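Long-range contacts in CopN (Chlamydia pneumoniae, PDB 4NRH), which probably acts as a gatekeeper of type III secretion, forming with the chaperone Scc3 a complex that directs the secretion of translocators: residues 41-46 with 80-85; 193-198 with 278-283; 216-221 with 256-261. All coordinates share one frame; numbering follows the deposited sequence.

Overall arrangement
The three contacts are strung along an elongated, all-helical chain. Interaction 1 comes first, in the HrpJ-like region, and ties the loop after helix 31-40 to the start of helix 80-97. Interactions 2 and 3 lie across the chain's centre from it, at centre-to-centre distances of about 57 and 76 Å. Both are tied to helices 179-215 and 259-272: interaction 2 joins the middle of the first to the loop after the second, interaction 3 the loop after the first to the start of the second. Their centres are about 29 Å apart, and interaction 3 is nested within the loop that interaction 2 closes. The long helix therefore connects the chaperone-binding surface beside interaction 2 with the loop contact near its C-terminal end, while interaction 1 belongs to a distant part.

Interaction 1 (41-46 with 80-85); sequences IGDDAS and GKLKEA
Gly-42 O accepts one hydrogen bond, from Ala-45 N over 3.1 Å, and is covered by Leu-82. The bond closes a type I beta turn from Gly-42 to Ala-45, and the branch point of Leu-82 lies against the same oxygen, with CG 3.5 Å from Gly-42 O. The next carbonyl of the turn also faces this leucine, Asp-43 O lying 3.8 Å from Leu-82 CG, so one apolar side chain packs on two peptide oxygens. Leu-82 CD2 touches Gly-42 O at 3.7 Å as well. The same methyl meets Ile-41 CG2 at 4.0 Å, the two side chains crossing at about a right angle. Leucine suits this buried place because its branched end is broad enough to cover both turn carbonyls and still reach Ile-41. Ile-41, beta-branched and buried, continues from there onto Ile-50 and Leu-53 of helix 47-57. One helical turn further on, Ala-85 brings its small CB to 3.6 Å from Ala-45 O; a methyl group suits this place, since the loop backbone comes close to the helix and Pro-47 and Ile-50 also touch it. Gly-42 presents only backbone to Leu-82. Beyond the turn, Ser-46 OG accepts from Asp-49 N. The arrangement is that of an interhelical connection in an all-helical HrpJ-like domain: a type I turn leading into a serine N-cap, with a neighbouring helix packed against it.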
ATOM      1  N   ILE A  41     -18.954 -24.366 -39.275  1.00 36.54           N
ATOM      2  CA  ILE A  41     -19.189 -25.615 -38.558  1.00 37.92           C
ATOM      3  C   ILE A  41     -20.502 -26.257 -38.995  1.00 41.21           C
ATOM      4  O   ILE A  41     -21.578 -25.692 -38.799  1.00 51.74           O
ATOM      5  CB  ILE A  41     -19.213 -25.392 -37.034  1.00 40.62           C
ATOM      6  CG1 ILE A  41     -17.903 -24.754 -36.572  1.00 39.15           C
ATOM      7  CG2 ILE A  41     -19.452 -26.704 -36.304  1.00 37.40           C
ATOM      8  CD1 ILE A  41     -17.954 -24.213 -35.164  1.00 37.33           C
ATOM      9  N   GLY A  42     -20.404 -27.441 -39.592  1.00 43.67           N
ATOM     10  CA  GLY A  42     -21.571 -28.156 -40.077  1.00 35.59           C
ATOM     11  C   GLY A  42     -22.317 -28.904 -38.989  1.00 37.96           C
ATOM     12  O   GLY A  42     -21.793 -29.116 -37.894  1.00 34.64           O
ATOM     13  N   ASP A  43     -23.551 -29.296 -39.294  1.00 37.09           N
ATOM     14  CA  ASP A  43     -24.406 -30.012 -38.352  1.00 44.82           C
ATOM     15  C   ASP A  43     -23.793 -31.334 -37.899  1.00 52.32           C
ATOM     16  O   ASP A  43     -24.058 -31.806 -36.794  1.00 47.39           O
ATOM     17  CB  ASP A  43     -25.780 -30.271 -38.977  1.00 47.79           C
ATOM     18  CG  ASP A  43     -26.578 -28.999 -39.179  1.00 54.95           C
ATOM     19  OD1 ASP A  43     -26.165 -27.947 -38.650  1.00 61.00           O
ATOM     20  OD2 ASP A  43     -27.618 -29.051 -39.868  1.00 61.94           O
ATOM     21  N   ASP A  44     -22.975 -31.926 -38.762  1.00 49.48           N
ATOM     22  CA  ASP A  44     -22.410 -33.246 -38.508  1.00 44.46           C
ATOM     23  C   ASP A  44     -20.974 -33.172 -37.996  1.00 44.73           C
ATOM     24  O   ASP A  44     -20.246 -34.164 -38.025  1.00 46.84           O
ATOM     25  CB  ASP A  44     -22.467 -34.096 -39.779  1.00 52.55           C
ATOM     26  CG  ASP A  44     -21.728 -33.458 -40.941  1.00 54.00           C
ATOM     27  OD1 ASP A  44     -21.473 -32.235 -40.891  1.00 46.93           O
ATOM     28  OD2 ASP A  44     -21.398 -34.180 -41.905  1.00 64.89           O
ATOM     29  N   ALA A  45     -20.574 -31.995 -37.526  1.00 45.14           N
ATOM     30  CA  ALA A  45     -19.217 -31.792 -37.032  1.00 43.65           C
ATOM     31  C   ALA A  45     -18.990 -32.479 -35.688  1.00 49.46           C
ATOM     32  O   ALA A  45     -19.828 -32.404 -34.791  1.00 51.85           O
ATOM     33  CB  ALA A  45     -18.913 -30.307 -36.918  1.00 37.19           C
ATOM     34  N   SER A  46     -17.848 -33.144 -35.561  1.00 52.72           N
ATOM     35  CA  SER A  46     -17.462 -33.786 -34.310  1.00 46.79           C
ATOM     36  C   SER A  46     -16.813 -32.762 -33.384  1.00 46.44           C
ATOM     37  O   SER A  46     -16.392 -31.699 -33.842  1.00 46.20           O
ATOM     38  CB  SER A  46     -16.503 -34.951 -34.580  1.00 54.88           C
ATOM     39  OG  SER A  46     -15.282 -34.490 -35.132  1.00 56.14           O
ATOM     40  N   GLY A  80     -29.702 -30.330 -32.659  1.00 66.24           N
ATOM     41  CA  GLY A  80     -29.470 -30.917 -31.352  1.00 63.94           C
ATOM     42  C   GLY A  80     -28.147 -31.652 -31.258  1.00 61.81           C
ATOM     43  O   GLY A  80     -27.418 -31.514 -30.276  1.00 55.06           O
ATOM     44  N   LYS A  81     -27.846 -32.440 -32.286  1.00 61.96           N
ATOM     45  CA  LYS A  81     -26.613 -33.218 -32.333  1.00 60.65           C
ATOM     46  C   LYS A  81     -25.383 -32.315 -32.286  1.00 58.38           C
ATOM     47  O   LYS A  81     -24.404 -32.620 -31.607  1.00 53.13           O
ATOM     48  CB  LYS A  81     -26.583 -34.087 -33.592  1.00 63.80           C
ATOM     49  CG  LYS A  81     -27.653 -35.171 -33.621  1.00 77.77           C
ATOM     50  CD  LYS A  81     -27.405 -36.258 -32.586  1.00 77.79           C
ATOM     51  CE  LYS A  81     -26.308 -37.210 -33.029  1.00 78.51           C
ATOM     52  NZ  LYS A  81     -26.247 -38.417 -32.159  1.00 81.93           N
ATOM     53  N   LEU A  82     -25.442 -31.206 -33.019  1.00 50.84           N
ATOM     54  CA  LEU A  82     -24.355 -30.233 -33.037  1.00 47.26           C
ATOM     55  C   LEU A  82     -24.145 -29.625 -31.653  1.00 43.94           C
ATOM     56  O   LEU A  82     -23.010 -29.493 -31.192  1.00 40.22           O
ATOM     57  CB  LEU A  82     -24.636 -29.126 -34.056  1.00 39.69           C
ATOM     58  CG  LEU A  82     -23.467 -28.538 -34.859  1.00 42.53           C
ATOM     59  CD1 LEU A  82     -23.667 -27.043 -35.075  1.00 33.50           C
ATOM     60  CD2 LEU A  82     -22.110 -28.819 -34.221  1.00 32.40           C
ATOM     61  N   LYS A  83     -25.242 -29.249 -31.001  1.00 43.44           N
ATOM     62  CA  LYS A  83     -25.174 -28.628 -29.682  1.00 45.20           C
ATOM     63  C   LYS A  83     -24.498 -29.546 -28.672  1.00 42.60           C
ATOM     64  O   LYS A  83     -23.690 -29.096 -27.861  1.00 35.35           O
ATOM     65  CB  LYS A  83     -26.571 -28.244 -29.189  1.00 47.44           C
ATOM     66  CG  LYS A  83     -26.576 -27.609 -27.805  1.00 51.63           C
ATOM     67  CD  LYS A  83     -27.764 -26.683 -27.610  1.00 54.01           C
ATOM     68  CE  LYS A  83     -27.719 -26.020 -26.242  1.00 53.36           C
ATOM     69  NZ  LYS A  83     -27.994 -24.559 -26.322  1.00 60.13           N
ATOM     70  N   GLU A  84     -24.827 -30.833 -28.728  1.00 45.99           N
ATOM     71  CA  GLU A  84     -24.194 -31.822 -27.865  1.00 47.90           C
ATOM     72  C   GLU A  84     -22.694 -31.883 -28.134  1.00 47.14           C
ATOM     73  O   GLU A  84     -21.887 -31.952 -27.205  1.00 48.27           O
ATOM     74  CB  GLU A  84     -24.825 -33.202 -28.064  1.00 45.90           C
ATOM     75  CG  GLU A  84     -24.183 -34.296 -27.226  1.00 64.53           C
ATOM     76  CD  GLU A  84     -24.709 -35.678 -27.560  1.00 78.40           C
ATOM     77  OE1 GLU A  84     -25.493 -35.803 -28.524  1.00 88.42           O
ATOM     78  OE2 GLU A  84     -24.333 -36.641 -26.858  1.00 79.50           O
ATOM     79  N   ALA A  85     -22.329 -31.859 -29.412  1.00 42.61           N
ATOM     80  CA  ALA A  85     -20.928 -31.901 -29.814  1.00 47.57           C
ATOM     81  C   ALA A  85     -20.185 -30.645 -29.366  1.00 45.72           C
ATOM     82  O   ALA A  85     -19.019 -30.709 -28.977  1.00 52.57           O
ATOM     83  CB  ALA A  85     -20.816 -32.076 -31.321  1.00 37.15           C
TER

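Interaction 2 (193-198 with 278-283); sequences QAVLTS and SRLFSS
Leu-280 lies on the backbone of helix 179-215 at Ala-194, and these two residues account for most of the buried surface. The leucine's CB starts off beside the helix, but CG stands anti to the carbonyl carbon (chi1 -74°) and the branch then reaches the helix with both methyls. CD2 rests 3.5 Å from Ala-194 O and also touches the alanine's methyl, Leu-280 CD2 to Ala-194 CB being 3.9 Å. Leu-280 CD2 also approaches Val-195 CG2 at 4.2 Å. The other methyl points to the next turn, where Leu-280 CD1 is 3.2 Å from Ser-198 OG. That hydroxyl is not short of a polar partner, for it is hydrogen-bonded to His-234 of helix 226-237. Alanine fits position 194 because its single methyl lets a short 3-10 turn, residues 278-280, come down onto the helix. Through this turn the connection between helices 259-272 and 284-301 packs on the middle of helix 179-215. The same alanine methyl also touches Arg-279, Ala-194 CB to Arg-279 CB being 3.8 Å. A long, charged residue suits this place because its aliphatic root can pack on the helix while its polar end serves two chains. From CB the arginine runs beside the same helix: CG is anti to the backbone N (chi1 -165°) and the chain stays extended to NE, which bonds to Asn-191 OD1. Its guanidinium reaches the chaperone chain, forming a salt bridge with Asp-29 and a hydrogen bond to the carbonyl of Phe-27, both of that chain.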
ATOM      1  N   GLN A 193       3.644  -0.778  -5.556  1.00 29.61           N
ATOM      2  CA  GLN A 193       3.134   0.551  -5.875  1.00 34.60           C
ATOM      3  C   GLN A 193       3.792   1.620  -5.005  1.00 29.29           C
ATOM      4  O   GLN A 193       4.004   2.746  -5.448  1.00 30.23           O
ATOM      5  CB  GLN A 193       1.615   0.597  -5.706  1.00 33.37           C
ATOM      6  CG  GLN A 193       0.855  -0.272  -6.696  1.00 29.51           C
ATOM      7  CD  GLN A 193      -0.643  -0.050  -6.635  1.00 44.39           C
ATOM      8  OE1 GLN A 193      -1.228   0.031  -5.554  1.00 40.50           O
ATOM      9  NE2 GLN A 193      -1.274   0.053  -7.800  1.00 41.11           N
ATOM     10  N   ALA A 194       4.112   1.255  -3.767  1.00 34.24           N
ATOM     11  CA  ALA A 194       4.808   2.161  -2.861  1.00 38.36           C
ATOM     12  C   ALA A 194       6.232   2.406  -3.350  1.00 40.66           C
ATOM     13  O   ALA A 194       6.706   3.543  -3.380  1.00 41.11           O
ATOM     14  CB  ALA A 194       4.817   1.601  -1.447  1.00 27.15           C
ATOM     15  N   VAL A 195       6.907   1.325  -3.728  1.00 31.75           N
ATOM     16  CA  VAL A 195       8.256   1.396  -4.279  1.00 31.91           C
ATOM     17  C   VAL A 195       8.301   2.257  -5.544  1.00 39.49           C
ATOM     18  O   VAL A 195       9.229   3.044  -5.738  1.00 43.34           O
ATOM     19  CB  VAL A 195       8.799  -0.018  -4.590  1.00 35.63           C
ATOM     20  CG1 VAL A 195      10.057   0.056  -5.442  1.00 37.62           C
ATOM     21  CG2 VAL A 195       9.074  -0.772  -3.298  1.00 31.17           C
ATOM     22  N   LEU A 196       7.280   2.119  -6.385  1.00 36.50           N
ATOM     23  CA  LEU A 196       7.198   2.871  -7.636  1.00 36.14           C
ATOM     24  C   LEU A 196       7.157   4.384  -7.427  1.00 33.94           C
ATOM     25  O   LEU A 196       7.632   5.141  -8.272  1.00 33.15           O
ATOM     26  CB  LEU A 196       5.970   2.434  -8.439  1.00 28.80           C
ATOM     27  CG  LEU A 196       6.058   1.075  -9.137  1.00 33.98           C
ATOM     28  CD1 LEU A 196       4.734   0.727  -9.796  1.00 37.30           C
ATOM     29  CD2 LEU A 196       7.184   1.075 -10.156  1.00 37.63           C
ATOM     30  N   THR A 197       6.580   4.821  -6.313  1.00 31.07           N
ATOM     31  CA  THR A 197       6.498   6.247  -6.006  1.00 34.92           C
ATOM     32  C   THR A 197       7.885   6.872  -5.893  1.00 32.71           C
ATOM     33  O   THR A 197       8.084   8.029  -6.266  1.00 37.87           O
ATOM     34  CB  THR A 197       5.724   6.508  -4.701  1.00 29.42           C
ATOM     35  OG1 THR A 197       6.442   5.945  -3.595  1.00 36.71           O
ATOM     36  CG2 THR A 197       4.335   5.889  -4.769  1.00 29.91           C
ATOM     37  N   SER A 198       8.840   6.104  -5.376  1.00 30.44           N
ATOM     38  CA  SER A 198      10.216   6.571  -5.257  1.00 31.33           C
ATOM     39  C   SER A 198      10.849   6.763  -6.630  1.00 28.78           C
ATOM     40  O   SER A 198      11.426   7.811  -6.913  1.00 30.60           O
ATOM     41  CB  SER A 198      11.051   5.592  -4.433  1.00 34.93           C
ATOM     42  OG  SER A 198      10.516   5.435  -3.134  1.00 49.14           O
ATOM     43  N   SER A 278       3.910   6.453   2.288  1.00 38.70           N
ATOM     44  CA  SER A 278       4.067   6.134   3.702  1.00 34.55           C
ATOM     45  C   SER A 278       4.265   4.636   3.908  1.00 37.83           C
ATOM     46  O   SER A 278       4.848   4.205   4.903  1.00 39.36           O
ATOM     47  CB  SER A 278       2.851   6.615   4.495  1.00 36.06           C
ATOM     48  OG  SER A 278       1.708   5.824   4.216  1.00 31.40           O
ATOM     49  N   ARG A 279       3.773   3.849   2.957  1.00 40.26           N
ATOM     50  CA  ARG A 279       3.863   2.394   3.015  1.00 32.89           C
ATOM     51  C   ARG A 279       5.309   1.903   2.918  1.00 32.32           C
ATOM     52  O   ARG A 279       5.619   0.779   3.309  1.00 33.94           O
ATOM     53  CB  ARG A 279       3.016   1.776   1.900  1.00 28.72           C
ATOM     54  CG  ARG A 279       2.733   0.296   2.069  1.00 32.97           C
ATOM     55  CD  ARG A 279       1.838  -0.213   0.953  1.00 35.21           C
ATOM     56  NE  ARG A 279       1.622  -1.654   1.041  1.00 39.64           N
ATOM     57  CZ  ARG A 279       0.658  -2.220   1.757  1.00 31.64           C
ATOM     58  NH1 ARG A 279      -0.183  -1.467   2.454  1.00 30.54           N
ATOM     59  NH2 ARG A 279       0.534  -3.540   1.777  1.00 33.20           N
ATOM     60  N   LEU A 280       6.187   2.753   2.395  1.00 32.75           N
ATOM     61  CA  LEU A 280       7.611   2.439   2.285  1.00 34.53           C
ATOM     62  C   LEU A 280       8.266   2.172   3.638  1.00 42.16           C
ATOM     63  O   LEU A 280       9.280   1.480   3.718  1.00 42.85           O
ATOM     64  CB  LEU A 280       8.352   3.581   1.590  1.00 32.13           C
ATOM     65  CG  LEU A 280       8.155   3.739   0.086  1.00 37.96           C
ATOM     66  CD1 LEU A 280       8.997   4.894  -0.412  1.00 34.49           C
ATOM     67  CD2 LEU A 280       8.521   2.453  -0.632  1.00 37.06           C
ATOM     68  N   PHE A 281       7.683   2.724   4.697  1.00 35.73           N
ATOM     69  CA  PHE A 281       8.274   2.626   6.026  1.00 36.04           C
ATOM     70  C   PHE A 281       7.473   1.687   6.926  1.00 37.09           C
ATOM     71  O   PHE A 281       6.275   1.878   7.132  1.00 43.57           O
ATOM     72  CB  PHE A 281       8.378   4.016   6.661  1.00 34.01           C
ATOM     73  CG  PHE A 281       9.105   5.017   5.803  1.00 31.67           C
ATOM     74  CD1 PHE A 281       8.424   5.760   4.851  1.00 35.90           C
ATOM     75  CD2 PHE A 281      10.471   5.205   5.941  1.00 29.41           C
ATOM     76  CE1 PHE A 281       9.089   6.676   4.058  1.00 44.62           C
ATOM     77  CE2 PHE A 281      11.141   6.121   5.150  1.00 37.29           C
ATOM     78  CZ  PHE A 281      10.449   6.856   4.207  1.00 41.62           C
ATOM     79  N   SER A 282       8.149   0.672   7.455  1.00 36.18           N
ATOM     80  CA  SER A 282       7.505  -0.334   8.293  1.00 41.64           C
ATOM     81  C   SER A 282       7.258   0.159   9.716  1.00 44.85           C
ATOM     82  O   SER A 282       6.524  -0.472  10.476  1.00 44.41           O
ATOM     83  CB  SER A 282       8.351  -1.609   8.328  1.00 37.63           C
ATOM     84  OG  SER A 282       9.671  -1.326   8.759  1.00 47.58           O
ATOM     85  N   SER A 283       7.875   1.278  10.077  1.00 43.00           N
ATOM     86  CA  SER A 283       7.644   1.878  11.386  1.00 44.05           C
ATOM     87  C   SER A 283       7.848   3.388  11.371  1.00 43.37           C
ATOM     88  O   SER A 283       8.718   3.900  10.667  1.00 39.54           O
ATOM     89  CB  SER A 283       8.561   1.240  12.432  1.00 35.71           C
ATOM     90  OG  SER A 283       9.839   1.848  12.425  1.00 41.11           O
TER

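Interaction 3 (216-221 with 256-261); sequences EGIQTP and GDDVDS
Ile-218 reaches across to the start of helix 259-272 with both its branches. CG1 stands anti to the carbonyl carbon (chi1 -61°) and CG2 anti to the backbone N. CD1 turns to Asp-260, 3.6 Å from Asp-260 CB, the side chains crossing at about a right angle. CG2 faces the hydroxyl of Ser-261, at 3.4 Å from Ser-261 OG. Both branches also touch one carboxylate oxygen, Asp-258 OD1 being 3.5 Å from Ile-218 CD1 and 3.6 Å from Ile-218 CG2. Asp-258 has CG anti to its backbone N (chi1 180°), and OD1 uses its anti lone pair to accept from Ser-261 N over 3.0 Å, the N-H...O angle being 146°. Aspartate suits this N-cap because its short side chain brings an oxygen to an N-H of the helix's first turn, with Ile-218 lying over it. A water joins Ser-261 OG to the carbonyl of Gln-219. At the exposed rim Glu-216 OE1 and Asp-260 OD2 come within 4.3 Å, a mildly unfavourable pair that solvent, and for Asp-260 the helix N-terminus, would probably offset. The contact joins two classic helix ends: a Schellman motif closing helix 179-215, with Gly-217 in its positive-phi position, and an aspartate N-cap opening helix 259-272.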
ATOM      1  N   GLU A 216      26.580  25.167 -12.272  1.00 38.21           N
ATOM      2  CA  GLU A 216      27.657  25.768 -11.490  1.00 51.97           C
ATOM      3  C   GLU A 216      28.999  25.087 -11.754  1.00 56.59           C
ATOM      4  O   GLU A 216      29.924  25.179 -10.946  1.00 52.08           O
ATOM      5  CB  GLU A 216      27.325  25.726  -9.997  1.00 51.42           C
ATOM      6  CG  GLU A 216      26.743  24.409  -9.515  1.00 58.65           C
ATOM      7  CD  GLU A 216      26.445  24.423  -8.028  1.00 68.15           C
ATOM      8  OE1 GLU A 216      27.275  24.956  -7.262  1.00 66.25           O
ATOM      9  OE2 GLU A 216      25.382  23.902  -7.626  1.00 65.63           O
ATOM     10  N   GLY A 217      29.094  24.400 -12.889  1.00 64.61           N
ATOM     11  CA  GLY A 217      30.349  23.820 -13.334  1.00 58.55           C
ATOM     12  C   GLY A 217      30.792  22.584 -12.576  1.00 56.11           C
ATOM     13  O   GLY A 217      31.962  22.203 -12.633  1.00 64.29           O
ATOM     14  N   ILE A 218      29.866  21.954 -11.861  1.00 52.03           N
ATOM     15  CA  ILE A 218      30.180  20.735 -11.122  1.00 55.45           C
ATOM     16  C   ILE A 218      29.875  19.487 -11.947  1.00 52.78           C
ATOM     17  O   ILE A 218      28.738  19.268 -12.362  1.00 49.28           O
ATOM     18  CB  ILE A 218      29.409  20.670  -9.793  1.00 53.30           C
ATOM     19  CG1 ILE A 218      29.793  21.856  -8.906  1.00 51.08           C
ATOM     20  CG2 ILE A 218      29.691  19.357  -9.078  1.00 44.35           C
ATOM     21  CD1 ILE A 218      29.063  21.891  -7.587  1.00 47.64           C
ATOM     22  N   GLN A 219      30.900  18.674 -12.177  1.00 57.04           N
ATOM     23  CA  GLN A 219      30.751  17.446 -12.945  1.00 59.86           C
ATOM     24  C   GLN A 219      30.226  16.307 -12.074  1.00 55.33           C
ATOM     25  O   GLN A 219      30.682  16.117 -10.946  1.00 51.22           O
ATOM     26  CB  GLN A 219      32.089  17.051 -13.579  1.00 65.76           C
ATOM     27  CG  GLN A 219      32.125  15.645 -14.161  1.00 77.57           C
ATOM     28  CD  GLN A 219      31.503  15.558 -15.543  1.00 75.15           C
ATOM     29  OE1 GLN A 219      30.356  15.953 -15.751  1.00 76.09           O
ATOM     30  NE2 GLN A 219      32.264  15.036 -16.499  1.00 69.94           N
ATOM     31  N   THR A 220      29.266  15.555 -12.603  1.00 53.93           N
ATOM     32  CA  THR A 220      28.704  14.417 -11.887  1.00 57.40           C
ATOM     33  C   THR A 220      29.095  13.118 -12.589  1.00 52.24           C
ATOM     34  O   THR A 220      29.355  13.120 -13.792  1.00 53.58           O
ATOM     35  CB  THR A 220      27.167  14.518 -11.789  1.00 55.48           C
ATOM     36  OG1 THR A 220      26.609  14.676 -13.100  1.00 56.09           O
ATOM     37  CG2 THR A 220      26.766  15.703 -10.928  1.00 47.95           C
ATOM     38  N   PRO A 221      29.144  12.004 -11.839  1.00 54.35           N
ATOM     39  CA  PRO A 221      29.517  10.710 -12.424  1.00 57.90           C
ATOM     40  C   PRO A 221      28.569  10.256 -13.531  1.00 53.05           C
ATOM     41  O   PRO A 221      27.353  10.414 -13.412  1.00 51.91           O
ATOM     42  CB  PRO A 221      29.454   9.754 -11.228  1.00 60.10           C
ATOM     43  CG  PRO A 221      29.652  10.624 -10.038  1.00 58.17           C
ATOM     44  CD  PRO A 221      28.974  11.914 -10.377  1.00 53.70           C
ATOM     45  N   GLY A 256      29.876  10.765  -5.658  1.00 54.34           N
ATOM     46  CA  GLY A 256      31.232  11.249  -5.465  1.00 49.53           C
ATOM     47  C   GLY A 256      31.390  12.142  -4.248  1.00 55.60           C
ATOM     48  O   GLY A 256      30.524  12.172  -3.374  1.00 55.00           O
ATOM     49  N   ASP A 257      32.503  12.868  -4.189  1.00 51.34           N
ATOM     50  CA  ASP A 257      32.893  13.579  -2.972  1.00 60.09           C
ATOM     51  C   ASP A 257      32.679  15.094  -3.003  1.00 64.03           C
ATOM     52  O   ASP A 257      32.999  15.780  -2.031  1.00 67.83           O
ATOM     53  CB  ASP A 257      34.362  13.288  -2.656  1.00 59.19           C
ATOM     54  CG  ASP A 257      34.599  11.842  -2.275  1.00 62.86           C
ATOM     55  OD1 ASP A 257      33.731  11.257  -1.591  1.00 61.43           O
ATOM     56  OD2 ASP A 257      35.651  11.290  -2.657  1.00 68.02           O
ATOM     57  N   ASP A 258      32.158  15.622  -4.107  1.00 63.74           N
ATOM     58  CA  ASP A 258      31.883  17.055  -4.186  1.00 59.44           C
ATOM     59  C   ASP A 258      30.811  17.436  -3.168  1.00 52.27           C
ATOM     60  O   ASP A 258      29.747  16.821  -3.120  1.00 55.04           O
ATOM     61  CB  ASP A 258      31.452  17.455  -5.598  1.00 58.20           C
ATOM     62  CG  ASP A 258      31.153  18.937  -5.718  1.00 62.43           C
ATOM     63  OD1 ASP A 258      30.004  19.339  -5.442  1.00 65.77           O
ATOM     64  OD2 ASP A 258      32.072  19.700  -6.084  1.00 66.02           O
ATOM     65  N   VAL A 259      31.099  18.454  -2.361  1.00 41.80           N
ATOM     66  CA  VAL A 259      30.238  18.815  -1.237  1.00 49.20           C
ATOM     67  C   VAL A 259      28.837  19.258  -1.669  1.00 44.66           C
ATOM     68  O   VAL A 259      27.848  18.890  -1.034  1.00 40.61           O
ATOM     69  CB  VAL A 259      30.893  19.928  -0.373  1.00 53.96           C
ATOM     70  CG1 VAL A 259      31.241  21.156  -1.211  1.00 63.08           C
ATOM     71  CG2 VAL A 259      30.002  20.291   0.809  1.00 45.53           C
ATOM     72  N   ASP A 260      28.748  20.026  -2.749  1.00 38.90           N
ATOM     73  CA  ASP A 260      27.454  20.472  -3.255  1.00 42.15           C
ATOM     74  C   ASP A 260      26.664  19.306  -3.840  1.00 41.54           C
ATOM     75  O   ASP A 260      25.436  19.276  -3.769  1.00 41.68           O
ATOM     76  CB  ASP A 260      27.632  21.568  -4.306  1.00 40.53           C
ATOM     77  CG  ASP A 260      28.303  22.807  -3.751  1.00 57.01           C
ATOM     78  OD1 ASP A 260      27.650  23.543  -2.981  1.00 63.00           O
ATOM     79  OD2 ASP A 260      29.483  23.048  -4.084  1.00 67.18           O
ATOM     80  N   SER A 261      27.381  18.348  -4.418  1.00 46.28           N
ATOM     81  CA  SER A 261      26.760  17.159  -4.987  1.00 42.06           C
ATOM     82  C   SER A 261      26.184  16.279  -3.884  1.00 42.16           C
ATOM     83  O   SER A 261      25.038  15.838  -3.963  1.00 41.58           O
ATOM     84  CB  SER A 261      27.770  16.371  -5.822  1.00 39.35           C
ATOM     85  OG  SER A 261      28.230  17.137  -6.921  1.00 53.87           O
TER
HETATM   86  O   HOH W   1      29.718  15.509  -8.716  1.00 48.41           O